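Local coordinates for particle-associated lyase (Acinetobacter bacteriophage AP22, PDB 4Y9V), which probably cleaves the capsular polysaccharide of Acinetobacter baumannii as the trimeric tailspike of the phage, a lyase whose body is a right-handed parallel beta-helix, at residues 348-353 against 365-370; 391-396 against 424-429; 528-533 against 612-617; 587-592 against 601-606. All blocks are in the same frame, centred on the assembly; numbering follows the deposited sequence.

Interaction 1: 348-353 against 365-370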
loop_
_atom_site.group_PDB
_atom_site.type_symbol
_atom_site.label_atom_id
_atom_site.label_comp_id
_atom_site.label_asym_id
_atom_site.label_seq_id
_atom_site.Cartn_x
_atom_site.Cartn_y
_atom_site.Cartn_z
ATOM N N CYS A 348 6.151 -5.165 -6.155
ATOM C CA CYS A 348 7.342 -5.736 -6.778
ATOM C C CYS A 348 6.943 -6.743 -7.847
ATOM O O CYS A 348 5.809 -7.227 -7.880
ATOM C CB CYS A 348 8.225 -6.423 -5.740
ATOM S SG CYS A 348 8.938 -5.323 -4.492
ATOM N N THR A 349 7.904 -7.067 -8.698
ATOM C CA THR A 349 7.759 -8.116 -9.690
ATOM C C THR A 349 8.848 -9.156 -9.422
ATOM O O THR A 349 10.005 -8.791 -9.183
ATOM C CB THR A 349 7.902 -7.542 -11.103
ATOM O OG1 THR A 349 6.784 -6.657 -11.315
ATOM C CG2 THR A 349 7.867 -8.626 -12.171
ATOM N N THR A 350 8.465 -10.434 -9.499
ATOM C CA THR A 350 9.414 -11.528 -9.290
ATOM C C THR A 350 8.953 -12.720 -10.095
ATOM O O THR A 350 7.761 -12.953 -10.292
ATOM C CB THR A 350 9.529 -11.878 -7.792
ATOM O OG1 THR A 350 10.442 -12.975 -7.635
ATOM C CG2 THR A 350 8.218 -12.153 -7.118
ATOM N N ASN A 351 9.925 -13.533 -10.528
ATOM C CA ASN A 351 9.640 -14.926 -10.909
ATOM C C ASN A 351 9.787 -15.768 -9.641
ATOM O O ASN A 351 10.874 -15.813 -9.055
ATOM C CB ASN A 351 10.541 -15.440 -12.023
ATOM C CG ASN A 351 12.029 -15.386 -11.738
ATOM O OD1 ASN A 351 12.580 -14.298 -11.534
ATOM N ND2 ASN A 351 12.680 -16.518 -11.742
ATOM N N TYR A 352 8.673 -16.380 -9.231
ATOM C CA TYR A 352 8.595 -17.233 -8.046
ATOM C C TYR A 352 8.806 -16.396 -6.777
ATOM O O TYR A 352 9.113 -15.216 -6.806
ATOM C CB TYR A 352 9.531 -18.440 -8.155
ATOM C CG TYR A 352 9.234 -19.672 -7.345
ATOM C CD1 TYR A 352 7.987 -20.290 -7.398
ATOM C CD2 TYR A 352 10.217 -20.304 -6.595
ATOM C CE1 TYR A 352 7.714 -21.478 -6.716
ATOM C CE2 TYR A 352 9.981 -21.499 -5.957
ATOM C CZ TYR A 352 8.746 -22.092 -6.020
ATOM O OH TYR A 352 8.566 -23.308 -5.397
ATOM N N ALA A 353 8.630 -17.041 -5.625
ATOM C CA ALA A 353 8.707 -16.316 -4.352
ATOM C C ALA A 353 8.880 -17.326 -3.232
ATOM O O ALA A 353 8.162 -18.327 -3.203
ATOM C CB ALA A 353 7.435 -15.505 -4.120
ATOM N N CYS A 365 1.956 -7.455 -5.863
ATOM C CA CYS A 365 3.087 -7.916 -6.660
ATOM C C CYS A 365 2.620 -8.653 -7.920
ATOM O O CYS A 365 1.561 -9.274 -7.917
ATOM C CB CYS A 365 3.975 -8.895 -5.874
ATOM S SG CYS A 365 4.934 -8.128 -4.523
ATOM N N ASP A 366 3.478 -8.623 -8.928
ATOM C CA ASP A 366 3.369 -9.452 -10.117
ATOM C C ASP A 366 4.284 -10.651 -9.888
ATOM O O ASP A 366 5.500 -10.460 -9.775
ATOM C CB ASP A 366 3.826 -8.701 -11.376
ATOM C CG ASP A 366 2.834 -7.700 -11.907
ATOM O OD1 ASP A 366 3.197 -7.002 -12.863
ATOM O OD2 ASP A 366 1.702 -7.691 -11.384
ATOM N N ILE A 367 3.698 -11.842 -9.789
ATOM C CA ILE A 367 4.450 -13.041 -9.438
ATOM C C ILE A 367 4.279 -14.063 -10.555
ATOM O O ILE A 367 3.187 -14.563 -10.804
ATOM C CB ILE A 367 4.017 -13.645 -8.089
ATOM C CG1 ILE A 367 4.045 -12.586 -6.967
ATOM C CG2 ILE A 367 4.911 -14.840 -7.763
ATOM C CD1 ILE A 367 3.517 -13.058 -5.655
ATOM N N TYR A 368 5.406 -14.360 -11.227
ATOM C CA TYR A 368 5.428 -15.335 -12.299
ATOM C C TYR A 368 5.676 -16.747 -11.758
ATOM O O TYR A 368 6.530 -16.973 -10.904
ATOM C CB TYR A 368 6.503 -15.028 -13.348
ATOM C CG TYR A 368 6.263 -13.732 -14.073
ATOM C CD1 TYR A 368 5.416 -13.592 -15.147
ATOM C CD2 TYR A 368 6.947 -12.627 -13.635
ATOM C CE1 TYR A 368 5.206 -12.357 -15.799
ATOM C CE2 TYR A 368 6.779 -11.406 -14.237
ATOM C CZ TYR A 368 5.908 -11.285 -15.300
ATOM O OH TYR A 368 5.767 -10.060 -15.917
ATOM N N GLU A 369 4.962 -17.704 -12.317
ATOM C CA GLU A 369 5.136 -19.090 -11.944
ATOM C C GLU A 369 6.524 -19.567 -12.335
ATOM O O GLU A 369 7.012 -19.253 -13.433
ATOM C CB GLU A 369 4.079 -19.931 -12.675
ATOM C CG GLU A 369 3.963 -21.336 -12.109
ATOM C CD GLU A 369 3.057 -22.285 -12.863
ATOM O OE1 GLU A 369 2.696 -22.010 -14.018
ATOM O OE2 GLU A 369 2.788 -23.344 -12.266
ATOM N N ARG A 370 7.161 -20.378 -11.492
ATOM C CA ARG A 370 8.404 -21.038 -11.894
ATOM C C ARG A 370 8.109 -22.137 -12.920
ATOM O O ARG A 370 6.984 -22.671 -13.018
ATOM C CB ARG A 370 9.164 -21.608 -10.695
ATOM C CG ARG A 370 8.481 -22.797 -9.994
ATOM C CD ARG A 370 9.442 -23.564 -9.132
ATOM N NE ARG A 370 8.734 -24.706 -8.552
ATOM C CZ ARG A 370 9.280 -25.625 -7.767
ATOM N NH1 ARG A 370 10.574 -25.567 -7.473
ATOM N NH2 ARG A 370 8.543 -26.586 -7.267
HETATM O O HOH W 1 5.832 -6.531 -13.809
#

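Interaction 2: 391-396 against 424-429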
loop_
_atom_site.group_PDB
_atom_site.type_symbol
_atom_site.label_atom_id
_atom_site.label_comp_id
_atom_site.label_asym_id
_atom_site.label_seq_id
_atom_site.Cartn_x
_atom_site.Cartn_y
_atom_site.Cartn_z
ATOM N N ASN A 391 -2.191 -9.610 -5.111
ATOM C CA ASN A 391 -1.175 -9.897 -6.120
ATOM C C ASN A 391 -1.829 -10.317 -7.441
ATOM O O ASN A 391 -2.973 -10.764 -7.470
ATOM C CB ASN A 391 -0.242 -11.013 -5.642
ATOM C CG ASN A 391 0.467 -10.650 -4.361
ATOM O OD1 ASN A 391 1.069 -9.577 -4.221
ATOM N ND2 ASN A 391 0.405 -11.562 -3.383
ATOM N N THR A 392 -1.023 -10.224 -8.502
ATOM C CA THR A 392 -1.362 -10.777 -9.809
ATOM C C THR A 392 -0.390 -11.937 -10.065
ATOM O O THR A 392 0.818 -11.752 -9.978
ATOM C CB THR A 392 -1.272 -9.723 -10.898
ATOM O OG1 THR A 392 -2.185 -8.673 -10.567
ATOM C CG2 THR A 392 -1.653 -10.304 -12.233
ATOM N N TYR A 393 -0.949 -13.095 -10.359
ATOM C CA TYR A 393 -0.173 -14.318 -10.547
ATOM C C TYR A 393 -0.270 -14.726 -12.002
ATOM O O TYR A 393 -1.370 -14.755 -12.570
ATOM C CB TYR A 393 -0.724 -15.460 -9.667
ATOM C CG TYR A 393 -0.895 -15.092 -8.209
ATOM C CD1 TYR A 393 -2.039 -14.439 -7.774
ATOM C CD2 TYR A 393 0.082 -15.407 -7.250
ATOM C CE1 TYR A 393 -2.236 -14.098 -6.443
ATOM C CE2 TYR A 393 -0.095 -15.064 -5.922
ATOM C CZ TYR A 393 -1.255 -14.410 -5.519
ATOM O OH TYR A 393 -1.372 -14.034 -4.190
ATOM N N TYR A 394 0.867 -15.049 -12.605
ATOM C CA TYR A 394 0.897 -15.458 -14.030
ATOM C C TYR A 394 1.342 -16.886 -14.090
ATOM O O TYR A 394 2.517 -17.165 -13.781
ATOM C CB TYR A 394 1.851 -14.532 -14.783
ATOM C CG TYR A 394 1.380 -13.106 -14.903
ATOM C CD1 TYR A 394 0.385 -12.823 -15.828
ATOM C CD2 TYR A 394 1.822 -12.066 -14.110
ATOM C CE1 TYR A 394 -0.110 -11.529 -15.987
ATOM C CE2 TYR A 394 1.319 -10.787 -14.256
ATOM C CZ TYR A 394 0.353 -10.525 -15.202
ATOM O OH TYR A 394 -0.153 -9.244 -15.327
ATOM N N THR A 395 0.483 -17.823 -14.443
ATOM C CA THR A 395 0.759 -19.243 -14.472
ATOM C C THR A 395 0.532 -19.815 -15.852
ATOM O O THR A 395 -0.200 -19.266 -16.674
ATOM C CB THR A 395 -0.071 -20.058 -13.443
ATOM O OG1 THR A 395 -1.428 -20.205 -13.907
ATOM C CG2 THR A 395 -0.045 -19.424 -12.073
ATOM N N LYS A 396 1.174 -20.975 -16.074
ATOM C CA LYS A 396 1.040 -21.717 -17.323
ATOM C C LYS A 396 1.051 -23.236 -17.132
ATOM O O LYS A 396 0.670 -23.904 -18.088
ATOM C CB LYS A 396 2.073 -21.274 -18.343
ATOM C CG LYS A 396 3.504 -21.525 -17.926
ATOM C CD LYS A 396 4.371 -21.342 -19.185
ATOM C CE LYS A 396 5.824 -21.311 -18.834
ATOM N NZ LYS A 396 6.244 -22.533 -18.098
ATOM N N GLY A 424 -6.849 -10.168 -5.491
ATOM C CA GLY A 424 -5.894 -10.339 -6.550
ATOM C C GLY A 424 -6.493 -11.053 -7.756
ATOM O O GLY A 424 -7.713 -11.226 -7.882
ATOM N N CYS A 425 -5.592 -11.429 -8.672
ATOM C CA CYS A 425 -5.947 -11.936 -9.986
ATOM C C CYS A 425 -5.022 -13.113 -10.324
ATOM O O CYS A 425 -3.813 -12.927 -10.435
ATOM C CB CYS A 425 -5.796 -10.817 -11.003
ATOM S SG CYS A 425 -6.195 -11.349 -12.671
ATOM N N ILE A 426 -5.607 -14.296 -10.490
ATOM C CA ILE A 426 -4.864 -15.492 -10.778
ATOM C C ILE A 426 -5.109 -15.837 -12.258
ATOM O O ILE A 426 -6.235 -16.140 -12.643
ATOM C CB ILE A 426 -5.295 -16.669 -9.868
ATOM C CG1 ILE A 426 -5.188 -16.309 -8.380
ATOM C CG2 ILE A 426 -4.481 -17.907 -10.219
ATOM C CD1 ILE A 426 -5.932 -17.242 -7.472
ATOM N N ASN A 427 -4.047 -15.768 -13.060
ATOM C CA ASN A 427 -4.115 -15.974 -14.485
ATOM C C ASN A 427 -3.530 -17.314 -14.880
ATOM O O ASN A 427 -2.464 -17.703 -14.383
ATOM C CB ASN A 427 -3.281 -14.917 -15.229
ATOM C CG ASN A 427 -3.815 -13.553 -15.059
ATOM O OD1 ASN A 427 -4.822 -13.195 -15.663
ATOM N ND2 ASN A 427 -3.170 -12.735 -14.304
ATOM N N GLY A 428 -4.185 -18.009 -15.807
ATOM C CA GLY A 428 -3.628 -19.156 -16.454
ATOM C C GLY A 428 -4.673 -20.131 -16.915
ATOM O O GLY A 428 -5.867 -19.843 -16.895
ATOM N N VAL A 429 -4.230 -21.303 -17.321
ATOM C CA VAL A 429 -5.131 -22.370 -17.780
ATOM C C VAL A 429 -5.565 -23.290 -16.664
ATOM O O VAL A 429 -6.673 -23.880 -16.752
ATOM C CB VAL A 429 -4.496 -23.149 -18.943
ATOM C CG1 VAL A 429 -4.429 -22.253 -20.175
ATOM C CG2 VAL A 429 -3.199 -23.822 -18.574
HETATM O O HOH W 2 -2.022 -22.484 -15.485
HETATM O O HOH W 3 -1.636 -20.118 -18.969
#

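Interaction 3: 528-533 against 612-617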
loop_
_atom_site.group_PDB
_atom_site.type_symbol
_atom_site.label_atom_id
_atom_site.label_comp_id
_atom_site.label_asym_id
_atom_site.label_seq_id
_atom_site.Cartn_x
_atom_site.Cartn_y
_atom_site.Cartn_z
ATOM N N VAL A 528 -35.002 -21.883 -10.072
ATOM C CA VAL A 528 -35.397 -22.847 -11.108
ATOM C C VAL A 528 -36.906 -22.815 -11.222
ATOM O O VAL A 528 -37.635 -22.982 -10.251
ATOM C CB VAL A 528 -34.867 -24.255 -10.764
ATOM C CG1 VAL A 528 -35.255 -24.741 -9.359
ATOM C CG2 VAL A 528 -35.236 -25.238 -11.827
ATOM N N SER A 529 -37.380 -22.648 -12.467
ATOM C CA SER A 529 -38.820 -22.751 -12.739
ATOM C C SER A 529 -39.206 -24.228 -12.778
ATOM O O SER A 529 -38.478 -25.050 -13.384
ATOM C CB SER A 529 -39.150 -22.101 -14.081
ATOM O OG SER A 529 -40.485 -22.410 -14.472
ATOM N N VAL A 530 -40.312 -24.556 -12.165
ATOM C CA VAL A 530 -40.891 -25.905 -12.200
ATOM C C VAL A 530 -42.345 -25.784 -12.645
ATOM O O VAL A 530 -42.990 -24.744 -12.482
ATOM C CB VAL A 530 -40.782 -26.643 -10.861
ATOM C CG1 VAL A 530 -39.320 -26.870 -10.501
ATOM C CG2 VAL A 530 -41.528 -25.938 -9.756
ATOM N N THR A 531 -42.839 -26.883 -13.185
ATOM C CA THR A 531 -44.263 -26.984 -13.570
ATOM C C THR A 531 -44.812 -28.251 -12.951
ATOM O O THR A 531 -44.299 -29.354 -13.172
ATOM C CB THR A 531 -44.404 -27.000 -15.094
ATOM O OG1 THR A 531 -43.910 -25.749 -15.633
ATOM C CG2 THR A 531 -45.862 -27.145 -15.499
ATOM N N SER A 532 -45.837 -28.114 -12.128
ATOM C CA SER A 532 -46.488 -29.275 -11.553
ATOM C C SER A 532 -47.256 -30.033 -12.637
ATOM O O SER A 532 -47.607 -29.513 -13.667
ATOM C CB SER A 532 -47.377 -28.887 -10.390
ATOM O OG SER A 532 -48.417 -28.057 -10.877
ATOM N N ALA A 533 -47.449 -31.340 -12.351
ATOM C CA ALA A 533 -48.220 -32.190 -13.244
ATOM C C ALA A 533 -49.398 -32.772 -12.478
ATOM O O ALA A 533 -49.379 -32.934 -11.241
ATOM C CB ALA A 533 -47.353 -33.337 -13.733
ATOM N N LYS A 612 -49.336 -25.952 -12.718
ATOM C CA LYS A 612 -48.929 -24.583 -12.464
ATOM C C LYS A 612 -47.412 -24.438 -12.625
ATOM O O LYS A 612 -46.682 -25.310 -12.176
ATOM C CB LYS A 612 -49.264 -24.131 -11.030
ATOM C CG LYS A 612 -50.734 -24.007 -10.721
ATOM C CD LYS A 612 -51.381 -22.808 -11.277
ATOM C CE LYS A 612 -52.863 -22.988 -11.572
ATOM N NZ LYS A 612 -53.514 -21.659 -11.442
ATOM N N THR A 613 -46.990 -23.315 -13.214
ATOM C CA THR A 613 -45.573 -22.997 -13.381
ATOM C C THR A 613 -45.188 -21.908 -12.395
ATOM O O THR A 613 -45.887 -20.871 -12.278
ATOM C CB THR A 613 -45.287 -22.553 -14.838
ATOM O OG1 THR A 613 -45.652 -23.607 -15.726
ATOM C CG2 THR A 613 -43.839 -22.183 -15.033
ATOM N N PHE A 614 -44.087 -22.118 -11.665
ATOM C CA PHE A 614 -43.671 -21.191 -10.611
ATOM C C PHE A 614 -42.199 -21.413 -10.331
ATOM O O PHE A 614 -41.582 -22.328 -10.878
ATOM C CB PHE A 614 -44.576 -21.329 -9.378
ATOM C CG PHE A 614 -44.594 -22.765 -8.827
ATOM C CD1 PHE A 614 -43.668 -23.155 -7.893
ATOM C CD2 PHE A 614 -45.541 -23.656 -9.274
ATOM C CE1 PHE A 614 -43.680 -24.465 -7.421
ATOM C CE2 PHE A 614 -45.558 -24.956 -8.803
ATOM C CZ PHE A 614 -44.622 -25.356 -7.870
ATOM N N ASN A 615 -41.640 -20.581 -9.467
ATOM C CA ASN A 615 -40.215 -20.670 -9.130
ATOM C C ASN A 615 -39.958 -21.362 -7.803
ATOM O O ASN A 615 -40.671 -21.155 -6.811
ATOM C CB ASN A 615 -39.628 -19.267 -9.050
ATOM C CG ASN A 615 -39.382 -18.653 -10.412
ATOM O OD1 ASN A 615 -39.026 -19.347 -11.359
ATOM N ND2 ASN A 615 -39.555 -17.329 -10.466
ATOM N N LEU A 616 -38.860 -22.106 -7.789
ATOM C CA LEU A 616 -38.193 -22.536 -6.579
ATOM C C LEU A 616 -36.844 -21.806 -6.511
ATOM O O LEU A 616 -36.157 -21.661 -7.499
ATOM C CB LEU A 616 -37.999 -24.052 -6.512
ATOM C CG LEU A 616 -39.285 -24.819 -6.326
ATOM C CD1 LEU A 616 -39.111 -26.289 -6.552
ATOM C CD2 LEU A 616 -39.750 -24.632 -4.852
ATOM N N TYR A 617 -36.501 -21.377 -5.308
ATOM C CA TYR A 617 -35.265 -20.670 -5.029
ATOM C C TYR A 617 -34.472 -21.464 -4.017
ATOM O O TYR A 617 -35.035 -22.147 -3.151
ATOM C CB TYR A 617 -35.547 -19.282 -4.477
ATOM C CG TYR A 617 -36.350 -18.420 -5.395
ATOM C CD1 TYR A 617 -35.725 -17.702 -6.400
ATOM C CD2 TYR A 617 -37.736 -18.295 -5.273
ATOM C CE1 TYR A 617 -36.443 -16.882 -7.264
ATOM C CE2 TYR A 617 -38.457 -17.467 -6.114
ATOM C CZ TYR A 617 -37.817 -16.736 -7.100
ATOM O OH TYR A 617 -38.569 -15.916 -7.885
#

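Interaction 4: 587-592 against 601-606. Unlike the reference sequence in segment 601-606: Ile602 (reference Val).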
loop_
_atom_site.group_PDB
_atom_site.type_symbol
_atom_site.label_atom_id
_atom_site.label_comp_id
_atom_site.label_asym_id
_atom_site.label_seq_id
_atom_site.Cartn_x
_atom_site.Cartn_y
_atom_site.Cartn_z
ATOM N N THR A 587 -45.542 -26.625 0.091
ATOM C CA THR A 587 -44.534 -26.614 1.156
ATOM C C THR A 587 -43.143 -26.756 0.546
ATOM O O THR A 587 -42.856 -27.778 -0.090
ATOM C CB THR A 587 -44.786 -27.771 2.135
ATOM O OG1 THR A 587 -46.050 -27.604 2.788
ATOM C CG2 THR A 587 -43.683 -27.815 3.204
ATOM N N PRO A 588 -42.268 -25.768 0.724
ATOM C CA PRO A 588 -40.944 -25.843 0.104
ATOM C C PRO A 588 -39.991 -26.688 0.956
ATOM O O PRO A 588 -39.987 -26.542 2.184
ATOM C CB PRO A 588 -40.492 -24.371 0.075
ATOM C CG PRO A 588 -41.141 -23.768 1.330
ATOM C CD PRO A 588 -42.485 -24.494 1.446
ATOM N N VAL A 589 -39.184 -27.504 0.299
ATOM C CA VAL A 589 -38.209 -28.348 0.957
ATOM C C VAL A 589 -36.967 -28.480 0.111
ATOM O O VAL A 589 -37.005 -28.303 -1.113
ATOM C CB VAL A 589 -38.751 -29.783 1.248
ATOM C CG1 VAL A 589 -40.058 -29.716 2.041
ATOM C CG2 VAL A 589 -38.963 -30.580 -0.048
ATOM N N ASN A 590 -35.847 -28.874 0.741
ATOM C CA ASN A 590 -34.711 -29.384 -0.020
ATOM C C ASN A 590 -34.766 -30.915 0.011
ATOM O O ASN A 590 -34.641 -31.547 1.059
ATOM C CB ASN A 590 -33.356 -28.899 0.498
ATOM C CG ASN A 590 -32.294 -29.360 -0.479
ATOM O OD1 ASN A 590 -32.441 -29.194 -1.688
ATOM N ND2 ASN A 590 -31.224 -29.943 0.060
ATOM N N SER A 591 -34.999 -31.510 -1.165
ATOM C CA SER A 591 -35.222 -32.948 -1.235
ATOM C C SER A 591 -33.958 -33.796 -1.232
ATOM O O SER A 591 -34.078 -35.004 -0.925
ATOM C CB SER A 591 -36.112 -33.282 -2.452
ATOM O OG SER A 591 -35.437 -33.159 -3.686
ATOM N N LEU A 592 -32.806 -33.231 -1.535
ATOM C CA LEU A 592 -31.549 -33.988 -1.613
ATOM C C LEU A 592 -30.444 -32.960 -1.358
ATOM O O LEU A 592 -30.531 -31.854 -1.887
ATOM C CB LEU A 592 -31.351 -34.627 -2.990
ATOM C CG LEU A 592 -30.021 -35.377 -3.136
ATOM C CD1 LEU A 592 -30.231 -36.667 -3.910
ATOM C CD2 LEU A 592 -28.986 -34.488 -3.791
ATOM N N ALA A 601 -37.729 -28.653 -3.943
ATOM C CA ALA A 601 -39.003 -29.290 -4.289
ATOM C C ALA A 601 -40.120 -28.655 -3.491
ATOM O O ALA A 601 -39.898 -27.990 -2.486
ATOM C CB ALA A 601 -38.918 -30.797 -4.001
ATOM N N ILE A 602 -41.348 -28.951 -3.933
ATOM C CA ILE A 602 -42.555 -28.710 -3.175
ATOM C C ILE A 602 -43.174 -30.043 -2.792
ATOM O O ILE A 602 -43.284 -30.951 -3.629
ATOM C CB ILE A 602 -43.611 -27.955 -4.084
ATOM C CG1 ILE A 602 -43.134 -26.571 -4.395
ATOM C CG2 ILE A 602 -44.987 -27.966 -3.434
ATOM C CD1 ILE A 602 -42.727 -25.984 -3.104
ATOM N N LEU A 603 -43.616 -30.127 -1.542
ATOM C CA LEU A 603 -44.485 -31.211 -1.066
ATOM C C LEU A 603 -45.910 -30.634 -0.978
ATOM O O LEU A 603 -46.130 -29.610 -0.318
ATOM C CB LEU A 603 -44.041 -31.746 0.268
ATOM C CG LEU A 603 -42.639 -32.375 0.298
ATOM C CD1 LEU A 603 -42.272 -32.805 1.687
ATOM C CD2 LEU A 603 -42.520 -33.545 -0.638
ATOM N N TRP A 604 -46.850 -31.277 -1.640
ATOM C CA TRP A 604 -48.229 -30.818 -1.677
ATOM C C TRP A 604 -49.041 -31.428 -0.542
ATOM O O TRP A 604 -48.906 -32.643 -0.270
ATOM C CB TRP A 604 -48.894 -31.196 -3.027
ATOM C CG TRP A 604 -48.199 -30.588 -4.196
ATOM C CD1 TRP A 604 -47.404 -31.228 -5.097
ATOM C CD2 TRP A 604 -48.242 -29.199 -4.592
ATOM N NE1 TRP A 604 -46.929 -30.328 -6.040
ATOM C CE2 TRP A 604 -47.423 -29.092 -5.739
ATOM C CE3 TRP A 604 -48.853 -28.070 -4.089
ATOM C CZ2 TRP A 604 -47.219 -27.863 -6.393
ATOM C CZ3 TRP A 604 -48.664 -26.840 -4.722
ATOM C CH2 TRP A 604 -47.842 -26.770 -5.868
ATOM N N ASN A 605 -49.927 -30.668 0.048
ATOM C CA ASN A 605 -50.889 -31.227 1.004
ATOM C C ASN A 605 -52.092 -31.866 0.341
ATOM O O ASN A 605 -52.806 -32.617 1.000
ATOM C CB ASN A 605 -51.314 -30.180 2.053
ATOM C CG ASN A 605 -51.980 -28.960 1.443
ATOM O OD1 ASN A 605 -51.671 -28.541 0.328
ATOM N ND2 ASN A 605 -52.889 -28.363 2.212
ATOM N N LYS A 606 -52.368 -31.626 -0.914
ATOM C CA LYS A 606 -53.368 -32.448 -1.622
ATOM C C LYS A 606 -52.875 -32.398 -3.069
ATOM O O LYS A 606 -52.415 -31.384 -3.609
ATOM C CB LYS A 606 -54.814 -32.033 -1.407
ATOM C CG LYS A 606 -55.128 -30.660 -1.901
ATOM C CD LYS A 606 -56.603 -30.501 -2.169
ATOM C CE LYS A 606 -57.191 -29.133 -2.170
ATOM N NZ LYS A 606 -58.699 -29.113 -2.226
HETATM O O HOH W 4 -48.296 -28.161 1.545
#

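Interaction 1: 348-353 against 365-370
Tyr352 and Arg370 lie side by side where two successive rungs of the pectin lyase-like beta-helix leave their strands. Before that point, 349-351 and 366-368 run parallel, 4.8 Å apart at closest approach and joined by a ladder of backbone hydrogen bonds: Asp366 N to Cys348 O, Thr350 N to Asp366 O, Tyr368 N to Thr350 O and Tyr352 N to Tyr368 O, the last 2.8 Å long. A softer bond starts the series, from Cys348 N to Cys365 SG at 3.6 Å.

Polar side chains meet through solvent. One water accepts from Thr349 OG1 and donates to Asp366 OD1 at 2.8 Å; the same carboxylate forms a salt bridge with Arg342 of the second subunit, so this face of the rungs belongs to the trimer interface. Thr350 OG1, anti to its backbone N (chi1 179°), reaches forward to donate to Tyr352 O just past the strand.

Packing of side chains follows the ladder. Thr349 CG2 touches CE2 at the edge of the Tyr368 ring (3.6 Å), and Thr350 CG2 lies alongside Ile367 CG1. Arg370 is extended from CG to NE along one face of Tyr352, its guanidinium only 6° from parallel with the ring and its NE bonded to Gln373 O. Arg370 CD makes a CH-pi contact 3.7 Å from the centroid of the Tyr352 ring, while Tyr352 OH sits over the centre of the guanidinium.

Interaction 2: 391-396 against 424-429
Parallel pairing between two consecutive rungs of the beta-helix joins Tyr393 to Ile426 and Thr392 to Cys425, with strands 391-394 and 424-427 only 2° from exactly parallel. Backbone bonds run from Cys425 N to Asn391 O and from Tyr393 N to Cys425 O, the latter at 2.9 Å.

Farther on, Asn427 doubles the grip. Both its backbone N and its ND2 donate to Tyr393 O, reaching that carbonyl from opposite faces of its plane; the side-chain hydrogen bond is the longer, 3.2 Å from Asn427 ND2 to Tyr393 O. The side-chain amide lies beside the Tyr394 ring, the planes 12° apart, with Thr392 CG2 3.5 Å from Asn427 ND2. On the other face of the strands, Tyr393 CD1 packs on Ile426 CG1 at 3.7 Å.

Thr395 answers in kind. Its OG1, set between the backbone N and carbonyl carbon (chi1 76°), donates to Asn427 O at 2.7 Å, and Thr395 N donates to the same oxygen. Gly428 CA lies 3.5 Å from Thr395 OG1. Tyr393 O and Asn427 O, toward the C-terminal ends of the paired strands, thus each take two protein donors, which implies that side chains reinforce the ladder at that end, where the rungs turn into loops.

Interaction 3: 528-533 against 612-617
Thr531 OG1 and Thr613 OG1 share a hydrogen bond of 2.8 Å, the two threonines crossing obliquely on one face of an antiparallel pair. At the end of the pair Ser532 and Lys612 hold each other twice: Ser532 N donates to Lys612 O, and Lys612 N donates to Ser532 OG at 2.9 Å. Ser532 OG stands between its own backbone N and carbonyl carbon (chi1 64°), which places it facing Lys612 N. The ammonium group of Lys612 is engaged by Phe573 O.

Between these and the other end, the backbones exchange reciprocal bonds at the hydrogen-bonded pairs Val530–Phe614 and Val528–Leu616; Leu616 N to Val528 O is nearly straight, at 176°. The strands belong to the Ig-like domain in the C-terminal part of the tailspike, and their short segments are strongly twisted, with N-to-C directions 138° apart.

The face bearing Val528, Val530, Phe614 and Leu616 turns toward strands 538-545 and 597-604. Val530 CG2 lies over one face of the Phe614 ring, 3.9 Å from its centroid and displaced toward the rim, closest to CE1 at 3.5 Å. Val530 crosses Leu616 at about a right angle, bringing CG1 to 4.0 Å from Leu616 CD1. Val528 runs alongside Leu616, CG1 against CB.

Interaction 4: 587-592 against 601-606
Val589 meets two residues of 601-606 with its two methyl groups. CG1, anti to the carbonyl carbon (chi1 -54°), reaches Leu603 CD1 at 3.8 Å, while CG2 lies 4.0 Å from Ala601 CB. The Val589 and Leu603 side chains cross at about a right angle. Ala601 CB also touches Ser591 CB, so its small methyl group lies against both neighbours from the facing strand; Ser591 OG itself bonds to Arg599 O.

Ile602 occupies the opposite face of the pair. Its CG1 is anti to the carbonyl carbon, and chi2 of -49° turns CD1 toward the other strand, to 3.7 Å from Pro588 CA and 3.5 Å from Thr587 O. Its other branch, CG2, lies over the centre of one face of the Trp604 ring, 3.5 Å above the plane.

The Thr587 hydroxyl reaches its strand partner through water: OG1 donates to a water, at 2.6 Å, that in turn donates to Leu603 O, and OG1 also hydrogen-bonds Thr585 OG1 of the third subunit. Thr587 CB sits close by, 3.3 Å from Leu603 O.

Beneath the side chains, Thr587 and Leu603 exchange backbone hydrogen bonds, and so do Val589 and Ala601; Leu603 N to Thr587 O measures 2.9 Å. These reciprocal pairs flank the non-hydrogen-bonded pair Pro588–Ile602. This is antiparallel pairing, and because strands 586-594 and 597-604 follow each other directly in the chain they form a beta hairpin of the C-terminal Ig-like domain.

How the interactions relate
Interactions 1 and 2 come first along the chain and are neighbours in the beta-helix, their centres 10 Å apart: strands 366-368 and 391-394 pair with each other, so the four strands form a continuous parallel stack, tied further by a probable hydrogen bond from Lys396 N to Glu369 OE1. Both touch the second subunit. Interactions 3 and 4 lie in the C-terminal Ig-like domain, more than 40 Å from the first two between centres. There the hairpin of interaction 4 is nested within the loop closed by interaction 3, their centres 12 Å apart, and Phe614 and Leu616 pack on Ile602 between them. Repetitive parallel rungs thus give way to an antiparallel Ig-like domain, with subunit contacts in both regions of the trimer.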